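Local coordinates for protein saframycin Mx1 synthetase B (Legionella pneumophila subsp. pneumophila, PDB 3KXW) that is an AMP-binding enzyme of the ANL superfamily, here holding 5'-O-[(S)-(dodecanoyloxy)(hydroxy)phosphoryl]adenosine in a pocket, at residues A[305-308]-A[309-312]; A[348-351]-A[352-356]; A[414-417]-A[418-421]. All coordinates share one frame; numbering follows the deposited sequence.

From the N terminus, the three contacts follow in series, and none encloses or crosses another. Interaction 1 joins successive turns of helix 303-313, which links parallel strands 293-296 and 323-328 in a beta-alpha-beta unit, and closes no loop. Interaction 2 closes a short turn where strand 347-350 gives way to the long connection leading to its antiparallel partner 371-374; its nearest atoms are about 10 Å from those of interaction 1. Interaction 3 closes the first turn of helix 417-424, beyond strand 400-405. Its centre is about 42 Å from that of interaction 1, on the opposite side of the chain's centre.

Interaction 1: A[305-308]-A[309-312]; sequences TMEH and FYQA
Residues 305-308 and 309-312 form successive turns of one helix, joined by four i to i+4 backbone hydrogen bonds, from F309 N to T305 O (3.0 Å), Y310 N to M306 O (2.9 Å), Q311 N to E307 O (2.9 Å) and A312 N to H308 O (3.0 Å). On the outer side, the side chains of E307 and Q311 add a bond of the same spacing, with Q311 NE2 donating to E307 OE2 over 2.9 Å. The donor comes from above the carboxylate plane, whereas the acceptor lies close to the plane of the Q311 amide, and the two flat groups are turned 56° against each other. E307 leaves the backbone with CG anti to N and then bends at chi2 (64°), which carries its carboxylate up the helix toward Q311. The second oxygen, OE1, approaches the Y310 ring obliquely, 4.0 Å from CD2, and its charge is met by a salt bridge to K320. Q311 OE1 is hydrogen-bonded to K314 NZ, so both ends of this amide are engaged. Another flank is aromatic and buried: F309 meets Y271 and F318 edge-to-face, while T305 OG1 is hydrogen-bonded to D272 on helix 269-277. Helix 303-313, the crossover helix between strands 293-296 and 323-328, packs against helix 269-277.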
loop_
_atom_site.group_PDB
_atom_site.type_symbol
_atom_site.label_atom_id
_atom_site.label_comp_id
_atom_site.label_asym_id
_atom_site.label_seq_id
_atom_site.Cartn_x
_atom_site.Cartn_y
_atom_site.Cartn_z
ATOM N N THR A 305 11.906 2.160 14.569
ATOM C CA THR A 305 11.836 2.896 13.313
ATOM C C THR A 305 11.512 4.356 13.510
ATOM O O THR A 305 12.171 5.223 12.943
ATOM C CB THR A 305 10.768 2.303 12.377
ATOM O OG1 THR A 305 11.124 0.957 12.069
ATOM C CG2 THR A 305 10.661 3.122 11.087
HETATM N N MSE A 306 10.472 4.643 14.281
HETATM C CA MSE A 306 10.053 6.031 14.421
HETATM C C MSE A 306 11.041 6.849 15.244
HETATM O O MSE A 306 11.236 8.041 14.993
HETATM C CB MSE A 306 8.629 6.135 14.971
HETATM C CG MSE A 306 7.640 5.600 13.964
HETATM SE SE MSE A 306 5.769 5.653 14.471
HETATM C CE MSE A 306 5.821 4.224 15.779
ATOM N N GLU A 307 11.660 6.206 16.224
ATOM C CA GLU A 307 12.620 6.907 17.064
ATOM C C GLU A 307 13.856 7.229 16.233
ATOM O O GLU A 307 14.357 8.337 16.320
ATOM C CB GLU A 307 12.948 6.104 18.327
ATOM C CG GLU A 307 14.093 6.647 19.196
ATOM C CD GLU A 307 13.842 8.018 19.819
ATOM O OE1 GLU A 307 12.705 8.523 19.821
ATOM O OE2 GLU A 307 14.817 8.604 20.334
ATOM N N HIS A 308 14.320 6.271 15.420
ATOM C CA HIS A 308 15.440 6.496 14.501
ATOM C C HIS A 308 15.157 7.648 13.566
ATOM O O HIS A 308 16.019 8.480 13.330
ATOM C CB HIS A 308 15.726 5.277 13.629
ATOM C CG HIS A 308 16.453 4.171 14.324
ATOM N ND1 HIS A 308 16.865 3.035 13.668
ATOM C CD2 HIS A 308 16.835 4.023 15.614
ATOM C CE1 HIS A 308 17.473 2.229 14.522
ATOM N NE2 HIS A 308 17.464 2.803 15.712
ATOM N N PHE A 309 13.947 7.681 13.017
ATOM C CA PHE A 309 13.584 8.724 12.073
ATOM C C PHE A 309 13.517 10.083 12.768
ATOM O O PHE A 309 13.961 11.099 12.229
ATOM C CB PHE A 309 12.230 8.414 11.422
ATOM C CG PHE A 309 11.893 9.346 10.301
ATOM C CD1 PHE A 309 12.324 9.072 9.016
ATOM C CD2 PHE A 309 11.171 10.501 10.540
ATOM C CE1 PHE A 309 12.026 9.934 7.947
ATOM C CE2 PHE A 309 10.879 11.380 9.490
ATOM C CZ PHE A 309 11.294 11.085 8.193
ATOM N N TYR A 310 12.970 10.082 13.975
ATOM C CA TYR A 310 12.838 11.323 14.721
ATOM C C TYR A 310 14.212 11.904 15.025
ATOM O O TYR A 310 14.445 13.086 14.793
ATOM C CB TYR A 310 12.061 11.109 16.018
ATOM C CG TYR A 310 12.221 12.277 16.962
ATOM C CD1 TYR A 310 11.720 13.533 16.631
ATOM C CD2 TYR A 310 12.889 12.136 18.160
ATOM C CE1 TYR A 310 11.870 14.623 17.492
ATOM C CE2 TYR A 310 13.047 13.216 19.019
ATOM C CZ TYR A 310 12.532 14.441 18.690
ATOM O OH TYR A 310 12.714 15.499 19.560
ATOM N N GLN A 311 15.127 11.065 15.509
ATOM C CA GLN A 311 16.485 11.523 15.812
ATOM C C GLN A 311 17.212 12.020 14.549
ATOM O O GLN A 311 17.968 12.993 14.590
ATOM C CB GLN A 311 17.302 10.424 16.514
ATOM C CG GLN A 311 16.820 10.039 17.924
ATOM C CD GLN A 311 16.863 11.210 18.884
ATOM O OE1 GLN A 311 17.646 12.143 18.698
ATOM N NE2 GLN A 311 16.008 11.184 19.890
ATOM N N ALA A 312 16.976 11.353 13.425
ATOM C CA ALA A 312 17.614 11.727 12.164
ATOM C C ALA A 312 17.120 13.060 11.576
ATOM O O ALA A 312 17.861 13.725 10.841
ATOM C CB ALA A 312 17.469 10.585 11.125
#

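Interaction 2: A[348-351]-A[352-356]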
loop_
_atom_site.group_PDB
_atom_site.type_symbol
_atom_site.label_atom_id
_atom_site.label_comp_id
_atom_site.label_asym_id
_atom_site.label_seq_id
_atom_site.Cartn_x
_atom_site.Cartn_y
_atom_site.Cartn_z
ATOM N N LEU A 348 3.033 -0.160 24.465
ATOM C CA LEU A 348 2.984 -1.067 25.616
ATOM C C LEU A 348 4.200 -1.967 25.629
ATOM O O LEU A 348 4.754 -2.293 24.583
ATOM C CB LEU A 348 1.732 -1.928 25.571
ATOM C CG LEU A 348 0.421 -1.211 25.867
ATOM C CD1 LEU A 348 -0.731 -2.155 25.508
ATOM C CD2 LEU A 348 0.391 -0.776 27.331
ATOM N N THR A 349 4.626 -2.367 26.821
ATOM C CA THR A 349 5.778 -3.235 26.942
ATOM C C THR A 349 5.313 -4.606 27.360
ATOM O O THR A 349 4.725 -4.770 28.430
ATOM C CB THR A 349 6.778 -2.705 27.975
ATOM O OG1 THR A 349 7.154 -1.363 27.631
ATOM C CG2 THR A 349 8.009 -3.592 28.016
ATOM N N LEU A 350 5.540 -5.590 26.502
ATOM C CA LEU A 350 5.147 -6.946 26.817
ATOM C C LEU A 350 6.351 -7.740 27.306
ATOM O O LEU A 350 7.495 -7.485 26.900
ATOM C CB LEU A 350 4.538 -7.662 25.609
ATOM C CG LEU A 350 3.470 -6.998 24.736
ATOM C CD1 LEU A 350 2.510 -8.040 24.184
ATOM C CD2 LEU A 350 2.723 -5.883 25.449
ATOM N N ALA A 351 6.077 -8.720 28.162
ATOM C CA ALA A 351 7.093 -9.649 28.651
ATOM C C ALA A 351 7.556 -10.619 27.570
ATOM O O ALA A 351 6.807 -10.948 26.651
ATOM C CB ALA A 351 6.547 -10.431 29.857
ATOM N N LYS A 352 8.784 -11.115 27.695
ATOM C CA LYS A 352 9.272 -12.117 26.757
ATOM C C LYS A 352 8.361 -13.335 26.759
ATOM O O LYS A 352 8.057 -13.912 25.715
ATOM C CB LYS A 352 10.687 -12.555 27.111
ATOM C CG LYS A 352 11.278 -13.475 26.051
ATOM C CD LYS A 352 12.533 -14.187 26.532
ATOM C CE LYS A 352 13.079 -15.111 25.446
ATOM N NZ LYS A 352 12.060 -16.117 24.987
ATOM N N GLU A 353 7.936 -13.731 27.950
ATOM C CA GLU A 353 7.114 -14.911 28.108
ATOM C C GLU A 353 5.638 -14.534 28.096
ATOM O O GLU A 353 5.183 -13.811 28.971
ATOM C CB GLU A 353 7.457 -15.597 29.433
ATOM C CG GLU A 353 6.654 -16.848 29.679
ATOM C CD GLU A 353 6.904 -17.907 28.630
ATOM O OE1 GLU A 353 8.097 -18.190 28.326
ATOM O OE2 GLU A 353 5.909 -18.463 28.112
ATOM N N GLN A 354 4.900 -15.048 27.119
ATOM C CA GLN A 354 3.474 -14.771 26.998
ATOM C C GLN A 354 2.608 -15.978 27.330
ATOM O O GLN A 354 1.387 -15.937 27.185
ATOM C CB GLN A 354 3.156 -14.267 25.591
ATOM C CG GLN A 354 3.788 -12.932 25.285
ATOM C CD GLN A 354 3.191 -11.804 26.117
ATOM O OE1 GLN A 354 1.974 -11.747 26.339
ATOM N NE2 GLN A 354 4.039 -10.898 26.573
ATOM N N PHE A 355 3.252 -17.056 27.766
ATOM C CA PHE A 355 2.541 -18.259 28.195
ATOM C C PHE A 355 1.618 -18.783 27.100
ATOM O O PHE A 355 1.983 -18.750 25.921
ATOM C CB PHE A 355 1.785 -17.996 29.508
ATOM C CG PHE A 355 2.668 -17.480 30.618
ATOM C CD1 PHE A 355 3.426 -18.357 31.392
ATOM C CD2 PHE A 355 2.748 -16.117 30.881
ATOM C CE1 PHE A 355 4.239 -17.886 32.403
ATOM C CE2 PHE A 355 3.556 -15.635 31.885
ATOM C CZ PHE A 355 4.309 -16.524 32.661
ATOM N N GLN A 356 0.427 -19.247 27.481
ATOM C CA GLN A 356 -0.473 -19.942 26.546
ATOM C C GLN A 356 -1.949 -19.557 26.686
ATOM O O GLN A 356 -2.815 -20.110 26.007
ATOM C CB GLN A 356 -0.326 -21.465 26.722
ATOM C CG GLN A 356 0.951 -22.024 26.131
ATOM C CD GLN A 356 0.854 -22.160 24.628
ATOM O OE1 GLN A 356 -0.155 -22.649 24.109
ATOM N NE2 GLN A 356 1.891 -21.724 23.913
#
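The flat amide of Q354 meets the backbone of A351 with its nitrogen: NE2 donates to A351 O over 2.8 Å, and the acceptor lies nearly in the amide plane. A second flat group, the F355 ring, carries E353 CG over the centre of one face, 3.7 Å above the plane, and meets H361 edge-to-face. Q354 reaches back because its CG is anti to the carbonyl carbon and the chain bends at chi2 (-68°), bringing NE2 back to the carbonyl of A351. The same nitrogen comes within 3.4 Å of L350 CB, the two side chains crossing at about a right angle. H361 O also accepts from NE2, so two carbonyls hold this amide nitrogen. Further along, F355 N donates to E353 OE2 over 3.0 Å, meeting the carboxylate on its anti side. This bond ties the E353 side chain to the backbone two residues on, while its CG lies over the F355 ring. The arrangement is a glutamine side chain bonding back to the carbonyl three residues earlier, at the end of strand 347-350 in its antiparallel pair with 371-374, where the chain passes into the long connecting loop.

Interaction 3: A[414-417]-A[418-421]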
loop_
_atom_site.group_PDB
_atom_site.type_symbol
_atom_site.label_atom_id
_atom_site.label_comp_id
_atom_site.label_asym_id
_atom_site.label_seq_id
_atom_site.Cartn_x
_atom_site.Cartn_y
_atom_site.Cartn_z
ATOM N N TRP A 414 -14.733 -10.046 -5.761
ATOM C CA TRP A 414 -15.350 -10.257 -7.073
ATOM C C TRP A 414 -15.305 -11.722 -7.505
ATOM O O TRP A 414 -14.238 -12.299 -7.622
ATOM C CB TRP A 414 -14.690 -9.386 -8.144
ATOM C CG TRP A 414 -15.457 -9.449 -9.419
ATOM C CD1 TRP A 414 -15.185 -10.222 -10.510
ATOM C CD2 TRP A 414 -16.651 -8.733 -9.717
ATOM N NE1 TRP A 414 -16.142 -10.020 -11.477
ATOM C CE2 TRP A 414 -17.055 -9.113 -11.016
ATOM C CE3 TRP A 414 -17.420 -7.813 -9.010
ATOM C CZ2 TRP A 414 -18.196 -8.587 -11.633
ATOM C CZ3 TRP A 414 -18.557 -7.280 -9.629
ATOM C CH2 TRP A 414 -18.932 -7.678 -10.928
ATOM N N ASN A 415 -16.476 -12.316 -7.704
ATOM C CA ASN A 415 -16.561 -13.663 -8.262
ATOM C C ASN A 415 -15.826 -14.735 -7.437
ATOM O O ASN A 415 -15.293 -15.688 -7.992
ATOM C CB ASN A 415 -16.019 -13.650 -9.703
ATOM C CG ASN A 415 -16.427 -14.877 -10.480
ATOM O OD1 ASN A 415 -17.540 -15.362 -10.321
ATOM N ND2 ASN A 415 -15.520 -15.410 -11.305
ATOM N N GLN A 416 -15.787 -14.561 -6.121
ATOM C CA GLN A 416 -15.192 -15.545 -5.213
ATOM C C GLN A 416 -16.133 -15.743 -4.029
ATOM O O GLN A 416 -15.919 -15.200 -2.937
ATOM C CB GLN A 416 -13.793 -15.127 -4.741
ATOM C CG GLN A 416 -12.731 -15.083 -5.861
ATOM C CD GLN A 416 -11.308 -15.098 -5.339
ATOM O OE1 GLN A 416 -10.933 -15.979 -4.572
ATOM N NE2 GLN A 416 -10.495 -14.141 -5.783
ATOM N N PRO A 417 -17.198 -16.508 -4.251
ATOM C CA PRO A 417 -18.305 -16.582 -3.289
ATOM C C PRO A 417 -17.886 -17.271 -2.004
ATOM O O PRO A 417 -18.266 -16.815 -0.925
ATOM C CB PRO A 417 -19.385 -17.409 -4.011
ATOM C CG PRO A 417 -18.853 -17.705 -5.393
ATOM C CD PRO A 417 -17.415 -17.310 -5.471
ATOM N N GLU A 418 -17.094 -18.332 -2.104
ATOM C CA GLU A 418 -16.675 -19.050 -0.897
ATOM C C GLU A 418 -15.706 -18.222 -0.063
ATOM O O GLU A 418 -15.816 -18.186 1.146
ATOM C CB GLU A 418 -15.994 -20.380 -1.259
ATOM C CG GLU A 418 -16.873 -21.347 -2.048
ATOM C CD GLU A 418 -16.736 -21.216 -3.574
ATOM O OE1 GLU A 418 -16.195 -20.206 -4.075
ATOM O OE2 GLU A 418 -17.164 -22.159 -4.276
ATOM N N GLU A 419 -14.726 -17.601 -0.715
ATOM C CA GLU A 419 -13.782 -16.747 0.001
ATOM C C GLU A 419 -14.529 -15.568 0.629
ATOM O O GLU A 419 -14.164 -15.114 1.721
ATOM C CB GLU A 419 -12.675 -16.261 -0.936
ATOM C CG GLU A 419 -11.552 -17.256 -1.096
ATOM C CD GLU A 419 -10.867 -17.527 0.226
ATOM O OE1 GLU A 419 -10.057 -16.692 0.668
ATOM O OE2 GLU A 419 -11.158 -18.574 0.834
ATOM N N THR A 420 -15.579 -15.089 -0.043
ATOM C CA THR A 420 -16.388 -13.965 0.461
ATOM C C THR A 420 -17.130 -14.348 1.740
ATOM O O THR A 420 -17.159 -13.586 2.707
ATOM C CB THR A 420 -17.392 -13.431 -0.612
ATOM O OG1 THR A 420 -16.672 -12.780 -1.667
ATOM C CG2 THR A 420 -18.408 -12.448 -0.010
ATOM N N ARG A 421 -17.716 -15.543 1.757
ATOM C CA ARG A 421 -18.356 -16.028 2.969
ATOM C C ARG A 421 -17.344 -16.242 4.109
ATOM O O ARG A 421 -17.651 -15.982 5.267
ATOM C CB ARG A 421 -19.093 -17.340 2.712
ATOM C CG ARG A 421 -19.250 -18.103 4.008
ATOM C CD ARG A 421 -20.379 -19.068 3.960
ATOM N NE ARG A 421 -21.657 -18.441 4.273
ATOM C CZ ARG A 421 -22.670 -19.098 4.826
ATOM N NH1 ARG A 421 -23.818 -18.476 5.081
ATOM N NH2 ARG A 421 -22.527 -20.387 5.122
#
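T420 holds the carbonyl of Q416 with two bonds. Its backbone N donates to Q416 O over 2.9 Å, and its hydroxyl OG1 donates to the same oxygen over 2.8 Å. The backbone N of T420 is tilted 19° from the carbonyl plane, whereas the hydroxyl stands above that plane. With chi1 at -69°, OG1 sits beside its own backbone N, and the two donors can therefore converge on one acceptor. One residue on, R421 N donates to P417 O over 3.0 Å, continuing the i to i+4 pattern. Alongside these bonds, Q416 and E419 run side by side and point the same way, with Q416 OE1 3.8 Å from E419 CG and their flat groups 33° apart. On another flank, E418 turns its carboxylate back along the proline ring, OE1 reaching to 3.4 Å from P417 CD. This is a helix N-terminus, with Q416 as N-cap and P417 in the first helical position, where the lack of an amide hydrogen costs no intrahelical bond. In the next shell, T420 OG1 is also hydrogen-bonded to Y413 N, which ties the first turn to the incoming loop. The E419 carboxylate forms a salt bridge with K183, and Q416 NE2 makes a weak hydrogen bond to H181 O. H181 and K183 lie at the end of the glycine- and serine-rich signature loop of ANL enzymes, and G184, which opens strand 184-188, is backbone-bonded to W414.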